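Local coordinates for PA0833-PD protein (Pseudomonas aeruginosa PAO1, PDB 6JFW) that probably binds peptidoglycan through this OmpA C-like periplasmic domain, and may thereby help tether the outer membrane to the cell wall, at residues Thr16-Gln21 against Leu29-Asn34; Ala50-Leu55 against Gly95-Gln100; Glu68-Thr73 against Glu134-Pro139; Leu85-Ala90 against Leu107-Met112. All blocks are in the same frame, centred on the assembly; numbering follows the deposited sequence.

One mixed sheet ties most of these contacts together, in the strand order 19-23, 26-32, 132-139, 65-72, 107-111. Interaction 1 pairs the first two strands and interaction 3 the third and fourth, their centres about 11 Å apart, with L29 N within 2.9 Å of V135 O. Interaction 4 brings the last strand against helix 79-99 and lies about 9 Å, centre to centre, from interaction 3, inside the loop that contact closes. Interaction 2 packs helix 49-61 on helix 79-99; L29 CD1 meets L55 CD2 at 3.6 Å, and L97 CD1 meets I69 CD1 at 4.0 Å. The domain has an enlarged peptidoglycan-binding pocket; helix 79-99 carries residues of the family motif associated with such binding.

Interaction 1 (Thr16-Gln21 against Leu29-Asn34); sequences TGVEVQ and LIMPGN
V20 and L29 make the tight side of this antiparallel hairpin. Their side chains run alongside each other, and L29 CD2 lies 3.6 Å from V20 CG2. Further along, V18 and M31 also point the same way: with CG1 of V18 anti to its backbone N (chi1 174°), the valine sets both methyls against M31 CG, CG2 at 4.1 Å. Between these couples E19 and I30 form the hydrogen-bonded pair, E19 N to I30 O at 3.0 Å and I30 N to E19 O at 2.8 Å. Where the strands part, G17 O rests 3.3 Å from P32 CD, and T16 OG1 accepts from V18 N in an ST turn at 3.1 Å.

The other side is looser and more open to solvent. E19, extended beyond CG, slants across I30 and leaves OE2 3.9 Å from I30 CB, while the amide end of Q21 approaches the same isoleucine from the next position but one. The hairpin edges the sheet: strand 26-32 bonds onward to strand 132-139, P32 occupies the N-cap position of helix 33-36, F48 touches V18 and M31, and helix 49-61 covers L29 through L55 and F59.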
loop_
_atom_site.group_PDB
_atom_site.type_symbol
_atom_site.label_atom_id
_atom_site.label_comp_id
_atom_site.label_asym_id
_atom_site.label_seq_id
_atom_site.Cartn_x
_atom_site.Cartn_y
_atom_site.Cartn_z
ATOM N N THR A 16 -5.971 0.780 -12.476
ATOM C CA THR A 16 -5.415 -0.339 -11.724
ATOM C C THR A 16 -6.234 -0.701 -10.495
ATOM O O THR A 16 -6.054 -1.795 -9.948
ATOM C CB THR A 16 -3.985 -0.029 -11.266
ATOM O OG1 THR A 16 -4.010 1.047 -10.318
ATOM C CG2 THR A 16 -3.111 0.360 -12.448
ATOM N N GLY A 17 -7.118 0.186 -10.047
ATOM C CA GLY A 17 -7.778 0.020 -8.773
ATOM C C GLY A 17 -7.029 0.605 -7.596
ATOM O O GLY A 17 -7.554 0.586 -6.477
ATOM N N VAL A 18 -5.816 1.110 -7.807
ATOM C CA VAL A 18 -5.070 1.792 -6.756
ATOM C C VAL A 18 -5.564 3.228 -6.660
ATOM O O VAL A 18 -5.610 3.949 -7.663
ATOM C CB VAL A 18 -3.562 1.752 -7.043
ATOM C CG1 VAL A 18 -2.805 2.585 -6.020
ATOM C CG2 VAL A 18 -3.060 0.325 -7.050
ATOM N N GLU A 19 -5.932 3.651 -5.455
ATOM C CA GLU A 19 -6.367 5.022 -5.241
ATOM C C GLU A 19 -5.206 5.880 -4.758
ATOM O O GLU A 19 -4.378 5.441 -3.959
ATOM C CB GLU A 19 -7.511 5.096 -4.230
ATOM C CG GLU A 19 -8.550 4.017 -4.376
ATOM C CD GLU A 19 -9.397 3.895 -3.143
ATOM O OE1 GLU A 19 -10.155 2.911 -3.040
ATOM O OE2 GLU A 19 -9.299 4.792 -2.279
ATOM N N VAL A 20 -5.170 7.113 -5.250
ATOM C CA VAL A 20 -4.145 8.086 -4.905
ATOM C C VAL A 20 -4.828 9.208 -4.141
ATOM O O VAL A 20 -5.766 9.831 -4.653
ATOM C CB VAL A 20 -3.439 8.626 -6.158
ATOM C CG1 VAL A 20 -2.347 9.608 -5.777
ATOM C CG2 VAL A 20 -2.886 7.476 -6.988
ATOM N N GLN A 21 -4.371 9.461 -2.919
ATOM C CA GLN A 21 -4.951 10.499 -2.079
ATOM C C GLN A 21 -3.902 11.538 -1.723
ATOM O O GLN A 21 -2.816 11.198 -1.242
ATOM C CB GLN A 21 -5.553 9.918 -0.800
ATOM C CG GLN A 21 -6.568 8.832 -1.042
ATOM C CD GLN A 21 -7.369 8.512 0.199
ATOM O OE1 GLN A 21 -6.972 8.853 1.315
ATOM N NE2 GLN A 21 -8.507 7.857 0.015
ATOM N N LEU A 29 -1.238 6.071 -1.124
ATOM C CA LEU A 29 -1.710 5.135 -2.137
ATOM C C LEU A 29 -2.440 3.995 -1.442
ATOM O O LEU A 29 -1.848 3.287 -0.620
ATOM C CB LEU A 29 -0.543 4.607 -2.971
ATOM C CG LEU A 29 0.361 5.699 -3.549
ATOM C CD1 LEU A 29 1.709 5.135 -3.955
ATOM C CD2 LEU A 29 -0.315 6.369 -4.729
ATOM N N ILE A 30 -3.722 3.828 -1.761
ATOM C CA ILE A 30 -4.533 2.738 -1.227
ATOM C C ILE A 30 -4.508 1.596 -2.229
ATOM O O ILE A 30 -4.963 1.750 -3.369
ATOM C CB ILE A 30 -5.981 3.177 -0.960
ATOM C CG1 ILE A 30 -6.025 4.438 -0.100
ATOM C CG2 ILE A 30 -6.755 2.036 -0.298
ATOM C CD1 ILE A 30 -5.636 4.210 1.318
ATOM N N MET A 31 -3.997 0.447 -1.805
ATOM C CA MET A 31 -3.963 -0.738 -2.652
ATOM C C MET A 31 -4.916 -1.782 -2.085
ATOM O O MET A 31 -4.585 -2.450 -1.092
ATOM C CB MET A 31 -2.535 -1.283 -2.742
ATOM C CG MET A 31 -1.561 -0.245 -3.303
ATOM S SD MET A 31 0.197 -0.588 -3.089
ATOM C CE MET A 31 0.200 -2.367 -2.938
ATOM N N PRO A 32 -6.110 -1.945 -2.657
ATOM C CA PRO A 32 -7.084 -2.882 -2.082
ATOM C C PRO A 32 -6.572 -4.311 -2.132
ATOM O O PRO A 32 -5.877 -4.715 -3.066
ATOM C CB PRO A 32 -8.324 -2.703 -2.967
ATOM C CG PRO A 32 -8.104 -1.426 -3.718
ATOM C CD PRO A 32 -6.625 -1.282 -3.866
ATOM N N GLY A 33 -6.932 -5.082 -1.105
ATOM C CA GLY A 33 -6.451 -6.451 -1.018
ATOM C C GLY A 33 -6.896 -7.311 -2.186
ATOM O O GLY A 33 -6.144 -8.164 -2.662
ATOM N N ASN A 34 -8.118 -7.085 -2.677
ATOM C CA ASN A 34 -8.689 -7.966 -3.692
ATOM C C ASN A 34 -7.973 -7.878 -5.033
ATOM O O ASN A 34 -8.158 -8.762 -5.876
ATOM C CB ASN A 34 -10.174 -7.655 -3.888
ATOM C CG ASN A 34 -10.404 -6.335 -4.596
ATOM O OD1 ASN A 34 -9.858 -5.304 -4.205
ATOM N ND2 ASN A 34 -11.207 -6.364 -5.654
#

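Interaction 2 (Ala50-Leu55 against Gly95-Gln100); sequences APLNNL and GYLTAQ
L52 meets Y96 and L97 where two helices of the OmpA C-like alpha/beta fold pack together on one face of the sheet. Helices 49-61 and 79-99 cross here at -61°, with 9.6 Å between the axes of the short segments, so side chains rather than backbones fill the interface.

The aromatic contact comes first. Y96 swings its CG anti to the backbone N (chi1 -171°), and L52 lies obliquely over one face of the ring: CD1 makes a CH-pi contact 4.3 Å from the centroid, 26° off the normal, while CB sits 3.6 Å from Y96 CE1. Y49 meets the same ring edge-to-face, and I44 touches both Y96 and L52.

Polar groups gather at the more accessible border. The N53 amide comes to the hydroxyl end of Y96, near the ring plane; the Q100 amide, brought round by a bend at chi2, lies beside it.

The deeper packing centres on L97, which also touches A56 and F59. Its CD2 is 4.3 Å from L52 CD2, 4.5 Å from L55 CB, and only 3.8 Å from the backbone oxygen L52 O.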
loop_
_atom_site.group_PDB
_atom_site.type_symbol
_atom_site.label_atom_id
_atom_site.label_comp_id
_atom_site.label_asym_id
_atom_site.label_seq_id
_atom_site.Cartn_x
_atom_site.Cartn_y
_atom_site.Cartn_z
ATOM N N ALA A 50 2.981 -5.288 -12.622
ATOM C CA ALA A 50 3.338 -4.136 -13.437
ATOM C C ALA A 50 2.961 -2.818 -12.759
ATOM O O ALA A 50 3.751 -1.867 -12.816
ATOM C CB ALA A 50 2.705 -4.249 -14.823
ATOM N N PRO A 51 1.785 -2.695 -12.122
ATOM C CA PRO A 51 1.555 -1.505 -11.280
ATOM C C PRO A 51 2.649 -1.280 -10.247
ATOM O O PRO A 51 3.117 -0.147 -10.079
ATOM C CB PRO A 51 0.198 -1.803 -10.634
ATOM C CG PRO A 51 -0.512 -2.602 -11.654
ATOM C CD PRO A 51 0.540 -3.472 -12.295
ATOM N N LEU A 52 3.083 -2.340 -9.559
ATOM C CA LEU A 52 4.168 -2.198 -8.592
ATOM C C LEU A 52 5.469 -1.793 -9.272
ATOM O O LEU A 52 6.249 -1.013 -8.712
ATOM C CB LEU A 52 4.354 -3.497 -7.813
ATOM C CG LEU A 52 3.369 -3.716 -6.667
ATOM C CD1 LEU A 52 3.529 -5.102 -6.062
ATOM C CD2 LEU A 52 3.534 -2.637 -5.606
ATOM N N ASN A 53 5.727 -2.322 -10.472
ATOM C CA ASN A 53 6.896 -1.890 -11.234
ATOM C C ASN A 53 6.870 -0.387 -11.468
ATOM O O ASN A 53 7.894 0.292 -11.317
ATOM C CB ASN A 53 6.963 -2.623 -12.575
ATOM C CG ASN A 53 7.296 -4.093 -12.430
ATOM O OD1 ASN A 53 7.758 -4.540 -11.381
ATOM N ND2 ASN A 53 7.072 -4.853 -13.496
ATOM N N ASN A 54 5.707 0.151 -11.842
ATOM C CA ASN A 54 5.586 1.588 -12.060
ATOM C C ASN A 54 5.794 2.362 -10.766
ATOM O O ASN A 54 6.451 3.411 -10.761
ATOM C CB ASN A 54 4.220 1.913 -12.666
ATOM C CG ASN A 54 4.183 1.693 -14.162
ATOM O OD1 ASN A 54 4.854 2.395 -14.919
ATOM N ND2 ASN A 54 3.393 0.721 -14.602
ATOM N N LEU A 55 5.239 1.864 -9.658
ATOM C CA LEU A 55 5.440 2.518 -8.369
ATOM C C LEU A 55 6.916 2.576 -8.003
ATOM O O LEU A 55 7.409 3.612 -7.542
ATOM C CB LEU A 55 4.651 1.789 -7.280
ATOM C CG LEU A 55 3.157 2.092 -7.177
ATOM C CD1 LEU A 55 2.523 1.296 -6.048
ATOM C CD2 LEU A 55 2.945 3.575 -6.967
ATOM N N GLY A 95 9.130 -6.134 0.007
ATOM C CA GLY A 95 10.121 -7.009 -0.600
ATOM C C GLY A 95 10.141 -6.903 -2.112
ATOM O O GLY A 95 11.207 -6.923 -2.731
ATOM N N TYR A 96 8.961 -6.783 -2.726
ATOM C CA TYR A 96 8.897 -6.616 -4.175
ATOM C C TYR A 96 9.543 -5.304 -4.600
ATOM O O TYR A 96 10.361 -5.272 -5.526
ATOM C CB TYR A 96 7.445 -6.677 -4.651
ATOM C CG TYR A 96 7.307 -6.735 -6.157
ATOM C CD1 TYR A 96 7.301 -5.573 -6.920
ATOM C CD2 TYR A 96 7.186 -7.952 -6.814
ATOM C CE1 TYR A 96 7.182 -5.623 -8.295
ATOM C CE2 TYR A 96 7.064 -8.011 -8.189
ATOM C CZ TYR A 96 7.063 -6.844 -8.925
ATOM O OH TYR A 96 6.942 -6.898 -10.293
ATOM N N LEU A 97 9.180 -4.206 -3.933
ATOM C CA LEU A 97 9.722 -2.900 -4.296
ATOM C C LEU A 97 11.240 -2.872 -4.172
ATOM O O LEU A 97 11.927 -2.276 -5.009
ATOM C CB LEU A 97 9.089 -1.812 -3.430
ATOM C CG LEU A 97 7.620 -1.504 -3.719
ATOM C CD1 LEU A 97 7.039 -0.595 -2.646
ATOM C CD2 LEU A 97 7.472 -0.873 -5.097
ATOM N N THR A 98 11.783 -3.516 -3.137
ATOM C CA THR A 98 13.235 -3.554 -2.977
ATOM C C THR A 98 13.887 -4.414 -4.052
ATOM O O THR A 98 14.981 -4.090 -4.533
ATOM C CB THR A 98 13.604 -4.066 -1.585
ATOM O OG1 THR A 98 12.842 -5.241 -1.285
ATOM C CG2 THR A 98 13.323 -3.006 -0.542
ATOM N N ALA A 99 13.234 -5.511 -4.444
ATOM C CA ALA A 99 13.746 -6.316 -5.549
ATOM C C ALA A 99 13.801 -5.513 -6.841
ATOM O O ALA A 99 14.652 -5.776 -7.699
ATOM C CB ALA A 99 12.885 -7.564 -5.734
ATOM N N GLN A 100 12.913 -4.532 -6.996
ATOM C CA GLN A 100 12.906 -3.678 -8.176
ATOM C C GLN A 100 13.923 -2.546 -8.103
ATOM O O GLN A 100 14.040 -1.782 -9.066
ATOM C CB GLN A 100 11.506 -3.100 -8.397
ATOM C CG GLN A 100 10.480 -4.137 -8.814
ATOM C CD GLN A 100 10.797 -4.755 -10.162
ATOM O OE1 GLN A 100 10.646 -4.113 -11.202
ATOM N NE2 GLN A 100 11.249 -6.003 -10.151
#

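Interaction 3 (Glu68-Thr73 against Glu134-Pro139); sequences EIVGYT and EVNLRP
E68 and N136, and likewise V70 and E134, are hydrogen-bonded antiparallel pairs, each joined by two nearly straight backbone bonds; the shortest, E134 N to V70 O, measures 2.7 Å at 174°. The first pair adds a side-chain bond on the same face: N136 ND2 donates a hydrogen bond to E68 OE1 at 2.9 Å. It meets that oxygen from above the carboxylate plane. The two flat groups are turned 41° apart, and the bond is bent, 141° at the hydrogen.

Next along this face, Y72 and E134 carry the polar cluster. Water 1 lies at the edge of the Y72 ring, in its plane, 2.7 Å from OH. It donates to that hydroxyl and to E134 OE1, and accepts from N136 ND2 at 3.0 Å, so one solvent molecule ties three side chains of the two strands. The stronger partners lie outside: R132 NE makes a salt bridge to E134 OE2 and its guanidinium faces Y72 as a cation-pi partner, while Q116 OE1 bonds the tyrosine OH. The R132 guanidinium would probably help to keep E134 ionised.

Packing fills in around these groups. E134 is extended beyond CG and crosses the tyrosine obliquely, its CD 3.4 Å from Y72 CE1. V70 CG2 lies 3.8 Å from N136 ND2. On the reverse face I69 CG1 and V135 CG2 stand 4.4 Å apart, with A90 and A94 of helix 79-99 against I69.

Joining strands 65-72 and 132-139, far apart in sequence, is characteristic of the OmpA C-like fold: the chain's last strand enters the middle of the mixed sheet.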
loop_
_atom_site.group_PDB
_atom_site.type_symbol
_atom_site.label_atom_id
_atom_site.label_comp_id
_atom_site.label_asym_id
_atom_site.label_seq_id
_atom_site.Cartn_x
_atom_site.Cartn_y
_atom_site.Cartn_z
ATOM N N GLU A 68 6.429 4.675 3.657
ATOM C CA GLU A 68 5.880 3.920 4.776
ATOM C C GLU A 68 4.804 2.990 4.239
ATOM O O GLU A 68 3.791 3.454 3.705
ATOM C CB GLU A 68 5.300 4.857 5.836
ATOM C CG GLU A 68 5.197 4.235 7.210
ATOM C CD GLU A 68 3.977 4.692 7.985
ATOM O OE1 GLU A 68 3.165 5.461 7.430
ATOM O OE2 GLU A 68 3.831 4.282 9.156
ATOM N N ILE A 69 5.021 1.687 4.377
ATOM C CA ILE A 69 4.095 0.676 3.879
ATOM C C ILE A 69 3.357 0.089 5.071
ATOM O O ILE A 69 3.978 -0.439 6.001
ATOM C CB ILE A 69 4.824 -0.410 3.077
ATOM C CG1 ILE A 69 5.577 0.235 1.910
ATOM C CG2 ILE A 69 3.835 -1.446 2.567
ATOM C CD1 ILE A 69 6.654 -0.638 1.318
ATOM N N VAL A 70 2.032 0.190 5.052
ATOM C CA VAL A 70 1.200 -0.174 6.192
ATOM C C VAL A 70 0.125 -1.140 5.715
ATOM O O VAL A 70 -0.627 -0.827 4.784
ATOM C CB VAL A 70 0.565 1.061 6.850
ATOM C CG1 VAL A 70 -0.220 0.650 8.062
ATOM C CG2 VAL A 70 1.635 2.079 7.227
ATOM N N GLY A 71 0.052 -2.306 6.351
ATOM C CA GLY A 71 -0.968 -3.290 6.049
ATOM C C GLY A 71 -2.146 -3.173 7.001
ATOM O O GLY A 71 -1.986 -2.829 8.170
ATOM N N TYR A 72 -3.339 -3.456 6.481
ATOM C CA TYR A 72 -4.563 -3.389 7.266
ATOM C C TYR A 72 -5.426 -4.609 6.979
ATOM O O TYR A 72 -5.322 -5.235 5.922
ATOM C CB TYR A 72 -5.387 -2.131 6.962
ATOM C CG TYR A 72 -4.734 -0.818 7.312
ATOM C CD1 TYR A 72 -3.932 -0.156 6.395
ATOM C CD2 TYR A 72 -4.947 -0.221 8.549
ATOM C CE1 TYR A 72 -3.346 1.054 6.702
ATOM C CE2 TYR A 72 -4.363 0.990 8.868
ATOM C CZ TYR A 72 -3.563 1.622 7.941
ATOM O OH TYR A 72 -2.979 2.828 8.251
ATOM N N THR A 73 -6.299 -4.923 7.932
ATOM C CA THR A 73 -7.306 -5.959 7.767
ATOM C C THR A 73 -8.655 -5.430 8.232
ATOM O O THR A 73 -8.776 -4.313 8.744
ATOM C CB THR A 73 -6.965 -7.231 8.557
ATOM O OG1 THR A 73 -6.894 -6.923 9.955
ATOM C CG2 THR A 73 -5.642 -7.818 8.098
ATOM N N GLU A 134 -1.477 0.332 2.450
ATOM C CA GLU A 134 -1.323 1.753 2.189
ATOM C C GLU A 134 0.157 2.098 2.093
ATOM O O GLU A 134 0.969 1.621 2.893
ATOM C CB GLU A 134 -1.996 2.587 3.285
ATOM C CG GLU A 134 -3.507 2.428 3.305
ATOM C CD GLU A 134 -4.205 3.309 4.329
ATOM O OE1 GLU A 134 -3.522 4.097 5.018
ATOM O OE2 GLU A 134 -5.449 3.224 4.426
ATOM N N VAL A 135 0.504 2.909 1.100
ATOM C CA VAL A 135 1.857 3.429 0.930
ATOM C C VAL A 135 1.795 4.931 1.160
ATOM O O VAL A 135 1.214 5.668 0.355
ATOM C CB VAL A 135 2.431 3.112 -0.457
ATOM C CG1 VAL A 135 3.856 3.645 -0.565
ATOM C CG2 VAL A 135 2.389 1.619 -0.728
ATOM N N ASN A 136 2.391 5.388 2.255
ATOM C CA ASN A 136 2.438 6.805 2.583
ATOM C C ASN A 136 3.787 7.378 2.171
ATOM O O ASN A 136 4.836 6.835 2.536
ATOM C CB ASN A 136 2.196 7.031 4.076
ATOM C CG ASN A 136 0.905 6.396 4.559
ATOM O OD1 ASN A 136 -0.182 6.752 4.104
ATOM N ND2 ASN A 136 1.019 5.457 5.491
ATOM N N LEU A 137 3.754 8.466 1.405
ATOM C CA LEU A 137 4.951 9.183 0.979
ATOM C C LEU A 137 4.977 10.520 1.710
ATOM O O LEU A 137 4.135 11.389 1.460
ATOM C CB LEU A 137 4.968 9.383 -0.536
ATOM C CG LEU A 137 4.860 8.149 -1.438
ATOM C CD1 LEU A 137 4.742 8.565 -2.899
ATOM C CD2 LEU A 137 6.047 7.222 -1.247
ATOM N N ARG A 138 5.935 10.679 2.612
ATOM C CA ARG A 138 6.079 11.872 3.414
ATOM C C ARG A 138 7.328 12.641 3.028
ATOM O O ARG A 138 8.417 12.055 3.025
ATOM C CB ARG A 138 6.166 11.495 4.861
ATOM C CG ARG A 138 6.533 12.637 5.639
ATOM C CD ARG A 138 6.273 12.262 6.995
ATOM N NE ARG A 138 5.189 13.149 7.473
ATOM C CZ ARG A 138 4.314 12.843 8.404
ATOM N NH1 ARG A 138 4.369 11.637 8.922
ATOM N NH2 ARG A 138 3.281 13.613 8.829
ATOM N N PRO A 139 7.237 13.939 2.724
ATOM C CA PRO A 139 8.442 14.678 2.332
ATOM C C PRO A 139 9.440 14.736 3.478
ATOM O O PRO A 139 9.075 14.692 4.654
ATOM C CB PRO A 139 7.916 16.076 1.981
ATOM C CG PRO A 139 6.428 15.952 1.905
ATOM C CD PRO A 139 6.058 14.816 2.807
HETATM O O HOH W 1 -1.414 3.965 6.430
HETATM O O HOH W 2 -1.167 5.744 8.029
#

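Interaction 4 (Leu85-Ala90 against Leu107-Met112); sequences LSQRRA and LSTRGM
S86 and A90, one helical turn apart, bear directly on the backbone of G111 and R110. S86 OG lies 3.2 Å from G111 CA, and A90 CB lies 3.4 Å from R110 O, with T109 CB 4.2 Å from the same methyl. Between them the backbones come close: the CA atoms of Q87 and G111 are 3.9 Å apart, an approach possible because no side chain intervenes at G111. At the more exposed border Q87, bent at chi2, brings OE1 to 3.6 Å from G111 N, too far to count as a hydrogen bond.

What positions these groups is the helix itself and the turn after the strand. With S86 OG between its backbone N and carbonyl carbon (chi1 66°), the hydroxyl stays against its own helix, where M83 O and N82 O are both within hydrogen-bonding reach of its single proton, while it accepts from G113 N just past the strand. Helix and strand run nearly antiparallel, 154° between directions, with the segment axes only 6.3 Å apart. Behind the strand, backbone bonds from R110 to I69 and G71 complete a beta-alpha-beta crossover, strand 65-72 to helix 79-99 to strand 107-111. The helix carries the sequence N82-x-x-L85-S86-x-x-R89-A90, a motif associated with peptidoglycan binding in OmpA-like relatives; R89 takes no part in this contact; its NE bonds S41 O.

Chemically, then, no hydrogen bond joins the two segments. Small side chains and a glycine hold them by close van der Waals contact, while the buried S86 hydroxyl has its polar needs met by a helix carbonyl and by the N-H of G113.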
loop_
_atom_site.group_PDB
_atom_site.type_symbol
_atom_site.label_atom_id
_atom_site.label_comp_id
_atom_site.label_asym_id
_atom_site.label_seq_id
_atom_site.Cartn_x
_atom_site.Cartn_y
_atom_site.Cartn_z
ATOM N N LEU A 85 -1.251 -11.143 9.925
ATOM C CA LEU A 85 -1.611 -11.205 8.511
ATOM C C LEU A 85 -1.310 -9.891 7.801
ATOM O O LEU A 85 -0.806 -9.889 6.671
ATOM C CB LEU A 85 -3.090 -11.560 8.366
ATOM C CG LEU A 85 -3.506 -12.976 8.761
ATOM C CD1 LEU A 85 -5.018 -13.118 8.707
ATOM C CD2 LEU A 85 -2.839 -13.989 7.848
ATOM N N SER A 86 -1.616 -8.764 8.445
ATOM C CA SER A 86 -1.371 -7.469 7.819
ATOM C C SER A 86 0.121 -7.187 7.698
ATOM O O SER A 86 0.570 -6.610 6.701
ATOM C CB SER A 86 -2.072 -6.364 8.609
ATOM O OG SER A 86 -1.503 -6.220 9.898
ATOM N N GLN A 87 0.903 -7.580 8.707
ATOM C CA GLN A 87 2.354 -7.465 8.613
ATOM C C GLN A 87 2.897 -8.271 7.439
ATOM O O GLN A 87 3.786 -7.804 6.714
ATOM C CB GLN A 87 2.995 -7.923 9.924
ATOM C CG GLN A 87 4.471 -8.276 9.817
ATOM C CD GLN A 87 5.394 -7.175 10.320
ATOM O OE1 GLN A 87 5.066 -6.001 10.248
ATOM N NE2 GLN A 87 6.553 -7.563 10.830
ATOM N N ARG A 88 2.369 -9.482 7.229
ATOM C CA ARG A 88 2.814 -10.318 6.114
ATOM C C ARG A 88 2.586 -9.629 4.777
ATOM O O ARG A 88 3.423 -9.720 3.870
ATOM C CB ARG A 88 2.076 -11.656 6.122
ATOM C CG ARG A 88 2.379 -12.589 7.278
ATOM C CD ARG A 88 1.587 -13.878 7.097
ATOM N NE ARG A 88 1.286 -14.544 8.361
ATOM C CZ ARG A 88 0.563 -15.655 8.464
ATOM N NH1 ARG A 88 0.068 -16.231 7.377
ATOM N NH2 ARG A 88 0.336 -16.190 9.655
ATOM N N ARG A 89 1.445 -8.957 4.623
ATOM C CA ARG A 89 1.116 -8.350 3.339
ATOM C C ARG A 89 1.972 -7.116 3.075
ATOM O O ARG A 89 2.404 -6.885 1.939
ATOM C CB ARG A 89 -0.380 -8.031 3.291
ATOM C CG ARG A 89 -1.229 -9.286 3.077
ATOM C CD ARG A 89 -2.729 -9.025 3.002
ATOM N NE ARG A 89 -3.396 -10.107 2.278
ATOM C CZ ARG A 89 -4.644 -10.059 1.819
ATOM N NH1 ARG A 89 -5.389 -8.979 2.014
ATOM N NH2 ARG A 89 -5.148 -11.096 1.165
ATOM N N ALA A 90 2.250 -6.324 4.113
ATOM C CA ALA A 90 3.148 -5.185 3.953
ATOM C C ALA A 90 4.568 -5.643 3.642
ATOM O O ALA A 90 5.279 -4.994 2.864
ATOM C CB ALA A 90 3.124 -4.316 5.210
ATOM N N LEU A 107 12.500 2.594 3.192
ATOM C CA LEU A 107 11.242 1.910 3.446
ATOM C C LEU A 107 11.100 1.563 4.921
ATOM O O LEU A 107 12.071 1.173 5.575
ATOM C CB LEU A 107 11.144 0.623 2.622
ATOM C CG LEU A 107 10.571 0.652 1.206
ATOM C CD1 LEU A 107 11.071 1.849 0.429
ATOM C CD2 LEU A 107 10.945 -0.633 0.495
ATOM N N SER A 108 9.883 1.706 5.434
ATOM C CA SER A 108 9.487 1.119 6.705
ATOM C C SER A 108 8.139 0.445 6.506
ATOM O O SER A 108 7.333 0.881 5.680
ATOM C CB SER A 108 9.405 2.164 7.829
ATOM O OG SER A 108 8.333 3.066 7.622
ATOM N N THR A 109 7.908 -0.647 7.231
ATOM C CA THR A 109 6.658 -1.378 7.076
ATOM C C THR A 109 6.060 -1.706 8.431
ATOM O O THR A 109 6.780 -1.987 9.395
ATOM C CB THR A 109 6.827 -2.678 6.276
ATOM O OG1 THR A 109 7.248 -3.733 7.149
ATOM C CG2 THR A 109 7.843 -2.506 5.167
ATOM N N ARG A 110 4.731 -1.664 8.488
ATOM C CA ARG A 110 3.967 -2.037 9.665
ATOM C C ARG A 110 2.763 -2.852 9.234
ATOM O O ARG A 110 2.284 -2.737 8.102
ATOM C CB ARG A 110 3.487 -0.810 10.444
ATOM C CG ARG A 110 4.388 0.389 10.295
ATOM C CD ARG A 110 3.874 1.586 11.076
ATOM N NE ARG A 110 3.217 1.198 12.316
ATOM C CZ ARG A 110 1.963 1.515 12.622
ATOM N NH1 ARG A 110 1.441 1.122 13.767
ATOM N NH2 ARG A 110 1.233 2.229 11.781
ATOM N N GLY A 111 2.293 -3.695 10.142
ATOM C CA GLY A 111 0.937 -4.210 10.108
ATOM C C GLY A 111 0.147 -3.480 11.180
ATOM O O GLY A 111 0.666 -3.217 12.269
ATOM N N MET A 112 -1.090 -3.122 10.856
ATOM C CA MET A 112 -1.955 -2.435 11.801
ATOM C C MET A 112 -3.207 -3.223 12.131
ATOM O O MET A 112 -4.005 -2.772 12.960
ATOM C CB MET A 112 -2.335 -1.054 11.262
ATOM C CG MET A 112 -1.161 -0.116 11.228
ATOM S SD MET A 112 -1.295 1.138 12.499
ATOM C CE MET A 112 -2.355 2.299 11.659
#